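Local coordinates for protein metalloregulator ScaR (Streptococcus gordonii, PDB 3HRT) that probably acts as a metal-dependent transcription regulator of the DtxR/MntR family, binding DNA as a homodimer in response to transition metal ions such as manganese, at residues H75-V80 with R111-L116. Residues are numbered along the deposited sequence; the frame is centred on the assembly and turned at random.
With CD (cadmium ion), chain D; SO4 (sulfate ion), chain C.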
loop_
_atom_site.group_PDB
_atom_site.type_symbol
_atom_site.label_atom_id
_atom_site.label_comp_id
_atom_site.label_asym_id
_atom_site.label_seq_id
_atom_site.Cartn_x
_atom_site.Cartn_y
_atom_site.Cartn_z
ATOM N N HIS A 75 -1.414 -11.162 3.001
ATOM C CA HIS A 75 -2.763 -11.163 2.472
ATOM C C HIS A 75 -3.828 -10.827 3.508
ATOM O O HIS A 75 -4.750 -10.066 3.234
ATOM C CB HIS A 75 -3.053 -12.538 1.902
ATOM C CG HIS A 75 -4.437 -12.684 1.374
ATOM N ND1 HIS A 75 -4.713 -12.773 0.029
ATOM C CD2 HIS A 75 -5.629 -12.740 2.009
ATOM C CE1 HIS A 75 -6.015 -12.885 -0.145
ATOM N NE2 HIS A 75 -6.596 -12.865 1.041
ATOM N N ARG A 76 -3.697 -11.410 4.693
ATOM C CA ARG A 76 -4.742 -11.340 5.711
ATOM C C ARG A 76 -4.714 -10.043 6.523
ATOM O O ARG A 76 -5.767 -9.495 6.873
ATOM C CB ARG A 76 -4.690 -12.591 6.601
ATOM C CG ARG A 76 -4.995 -13.850 5.784
ATOM C CD ARG A 76 -5.174 -15.142 6.601
ATOM N NE ARG A 76 -5.752 -16.206 5.781
ATOM C CZ ARG A 76 -5.855 -17.466 6.181
ATOM N NH1 ARG A 76 -5.404 -17.802 7.378
ATOM N NH2 ARG A 76 -6.409 -18.383 5.394
ATOM N N LEU A 77 -3.509 -9.553 6.809
ATOM C CA LEU A 77 -3.347 -8.269 7.470
ATOM C C LEU A 77 -3.851 -7.171 6.546
ATOM O O LEU A 77 -4.617 -6.307 6.966
ATOM C CB LEU A 77 -1.888 -8.039 7.819
ATOM C CG LEU A 77 -1.317 -8.911 8.928
ATOM C CD1 LEU A 77 0.146 -8.588 9.183
ATOM C CD2 LEU A 77 -2.127 -8.731 10.192
ATOM N N ILE A 78 -3.447 -7.219 5.281
ATOM C CA ILE A 78 -3.946 -6.249 4.322
ATOM C C ILE A 78 -5.475 -6.211 4.320
ATOM O O ILE A 78 -6.092 -5.134 4.355
ATOM C CB ILE A 78 -3.452 -6.516 2.888
ATOM C CG1 ILE A 78 -1.936 -6.307 2.789
ATOM C CG2 ILE A 78 -4.174 -5.618 1.898
ATOM C CD1 ILE A 78 -1.448 -5.020 3.403
ATOM N N GLU A 79 -6.095 -7.380 4.271
ATOM C CA GLU A 79 -7.540 -7.428 4.225
ATOM C C GLU A 79 -8.135 -6.792 5.443
ATOM O O GLU A 79 -9.113 -6.051 5.337
ATOM C CB GLU A 79 -8.030 -8.865 4.124
ATOM C CG GLU A 79 -8.151 -9.357 2.695
ATOM C CD GLU A 79 -8.531 -10.816 2.651
ATOM O OE1 GLU A 79 -8.385 -11.450 3.718
ATOM O OE2 GLU A 79 -8.962 -11.324 1.581
ATOM N N VAL A 80 -7.565 -7.084 6.608
ATOM C CA VAL A 80 -8.122 -6.546 7.853
ATOM C C VAL A 80 -8.092 -5.023 7.841
ATOM O O VAL A 80 -9.075 -4.358 8.157
ATOM C CB VAL A 80 -7.345 -6.987 9.086
ATOM C CG1 VAL A 80 -7.787 -6.148 10.312
ATOM C CG2 VAL A 80 -7.481 -8.479 9.310
ATOM N N ARG A 111 4.522 -3.567 10.695
ATOM C CA ARG A 111 4.116 -2.355 11.381
ATOM C C ARG A 111 2.611 -2.213 11.257
ATOM O O ARG A 111 1.939 -1.727 12.167
ATOM C CB ARG A 111 4.823 -1.131 10.796
ATOM C CG ARG A 111 6.258 -0.914 11.271
ATOM C CD ARG A 111 6.329 -0.501 12.740
ATOM N NE ARG A 111 7.447 0.405 12.994
ATOM C CZ ARG A 111 8.030 0.601 14.179
ATOM N NH1 ARG A 111 7.606 -0.063 15.250
ATOM N NH2 ARG A 111 9.050 1.461 14.288
ATOM N N LEU A 112 2.083 -2.649 10.120
ATOM C CA LEU A 112 0.646 -2.755 9.930
ATOM C C LEU A 112 0.059 -3.605 11.023
ATOM O O LEU A 112 -1.044 -3.349 11.487
ATOM C CB LEU A 112 0.364 -3.452 8.629
ATOM C CG LEU A 112 -0.700 -2.800 7.780
ATOM C CD1 LEU A 112 -1.475 -3.896 7.054
ATOM C CD2 LEU A 112 -1.599 -1.900 8.620
ATOM N N ASP A 113 0.805 -4.630 11.416
ATOM C CA ASP A 113 0.373 -5.566 12.438
ATOM C C ASP A 113 0.249 -4.855 13.759
ATOM O O ASP A 113 -0.813 -4.860 14.354
ATOM C CB ASP A 113 1.376 -6.716 12.568
ATOM C CG ASP A 113 0.830 -7.888 13.374
ATOM O OD1 ASP A 113 -0.381 -8.179 13.272
ATOM O OD2 ASP A 113 1.620 -8.533 14.090
ATOM N N GLN A 114 1.331 -4.234 14.215
ATOM C CA GLN A 114 1.307 -3.470 15.453
ATOM C C GLN A 114 0.133 -2.489 15.465
ATOM O O GLN A 114 -0.545 -2.307 16.488
ATOM C CB GLN A 114 2.616 -2.710 15.628
ATOM C CG GLN A 114 2.910 -2.355 17.075
ATOM C CD GLN A 114 3.936 -1.246 17.214
ATOM O OE1 GLN A 114 4.213 -0.527 16.258
ATOM N NE2 GLN A 114 4.491 -1.090 18.415
ATOM N N LEU A 115 -0.111 -1.863 14.319
ATOM C CA LEU A 115 -1.187 -0.883 14.222
ATOM C C LEU A 115 -2.562 -1.559 14.451
ATOM O O LEU A 115 -3.402 -1.030 15.205
ATOM C CB LEU A 115 -1.103 -0.080 12.905
ATOM C CG LEU A 115 -2.339 0.743 12.525
ATOM C CD1 LEU A 115 -2.647 1.777 13.569
ATOM C CD2 LEU A 115 -2.252 1.377 11.135
ATOM N N LEU A 116 -2.759 -2.722 13.821
ATOM C CA LEU A 116 -3.990 -3.520 13.944
ATOM C C LEU A 116 -4.150 -4.177 15.327
ATOM O O LEU A 116 -5.207 -4.705 15.682
ATOM C CB LEU A 116 -4.067 -4.567 12.829
ATOM C CG LEU A 116 -3.938 -3.963 11.434
ATOM C CD1 LEU A 116 -4.146 -5.024 10.387
ATOM C CD2 LEU A 116 -4.906 -2.796 11.214
HETATM CD CD CD D . -9.359 -13.569 4.221
HETATM S S SO4 C . -8.316 -19.644 2.166
HETATM O O1 SO4 C . -7.561 -20.896 2.262
HETATM O O2 SO4 C . -7.651 -18.585 2.930
HETATM O O3 SO4 C . -8.403 -19.249 0.760
HETATM O O4 SO4 C . -9.654 -19.823 2.724
#
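Leu112, Asp113 and Leu116 of helix 106-116 pack on Leu77, Ile78 and Val80 of helix 62-85, a helix-helix pairing in the metal-binding and dimerisation domain of this DtxR/MntR-family protein. The axes of the segments 75-80 and 111-116 approach to 10.1 Å, their N-to-C directions 46° apart, and no hydrogen bond joins them. On the far side of helix 62-85 from this apolar seam, Glu79 OE1 binds cadmium at 2.4 Å together with Cys122 SG, and Arg76 NH2 forms a salt bridge with Glu137 and donates, at 2.8 Å, to O2 of a sulfate ion probably from the crystallisation liquor. At the start of the interface Leu112 lends its CD1 branch to two neighbours: it lies 3.8 Å from Ile78 CD1, the side chains crossing at about a right angle, and also borders Leu77 CB. Although Ile78 starts out away from helix 106-116, its CD1 end returns to the contact. One residue on, with CG swung anti to the backbone N (chi1 -166°), the Asp113 carboxylate lies across the Leu77 isobutyl end, Asp113 OD1 3.6 Å from Leu77 CD2. Asp113 OD2 forms a salt bridge with Arg73, one turn before Leu77. On the neighbouring face, Leu115 touches Leu86 of the second subunit, so the same helix also meets the dimer partner. The second segment closes with Leu116, whose CD1 reaches between Leu77 and Val80, 3.7 Å from Leu77 O and 3.8 Å from Val80 CG1.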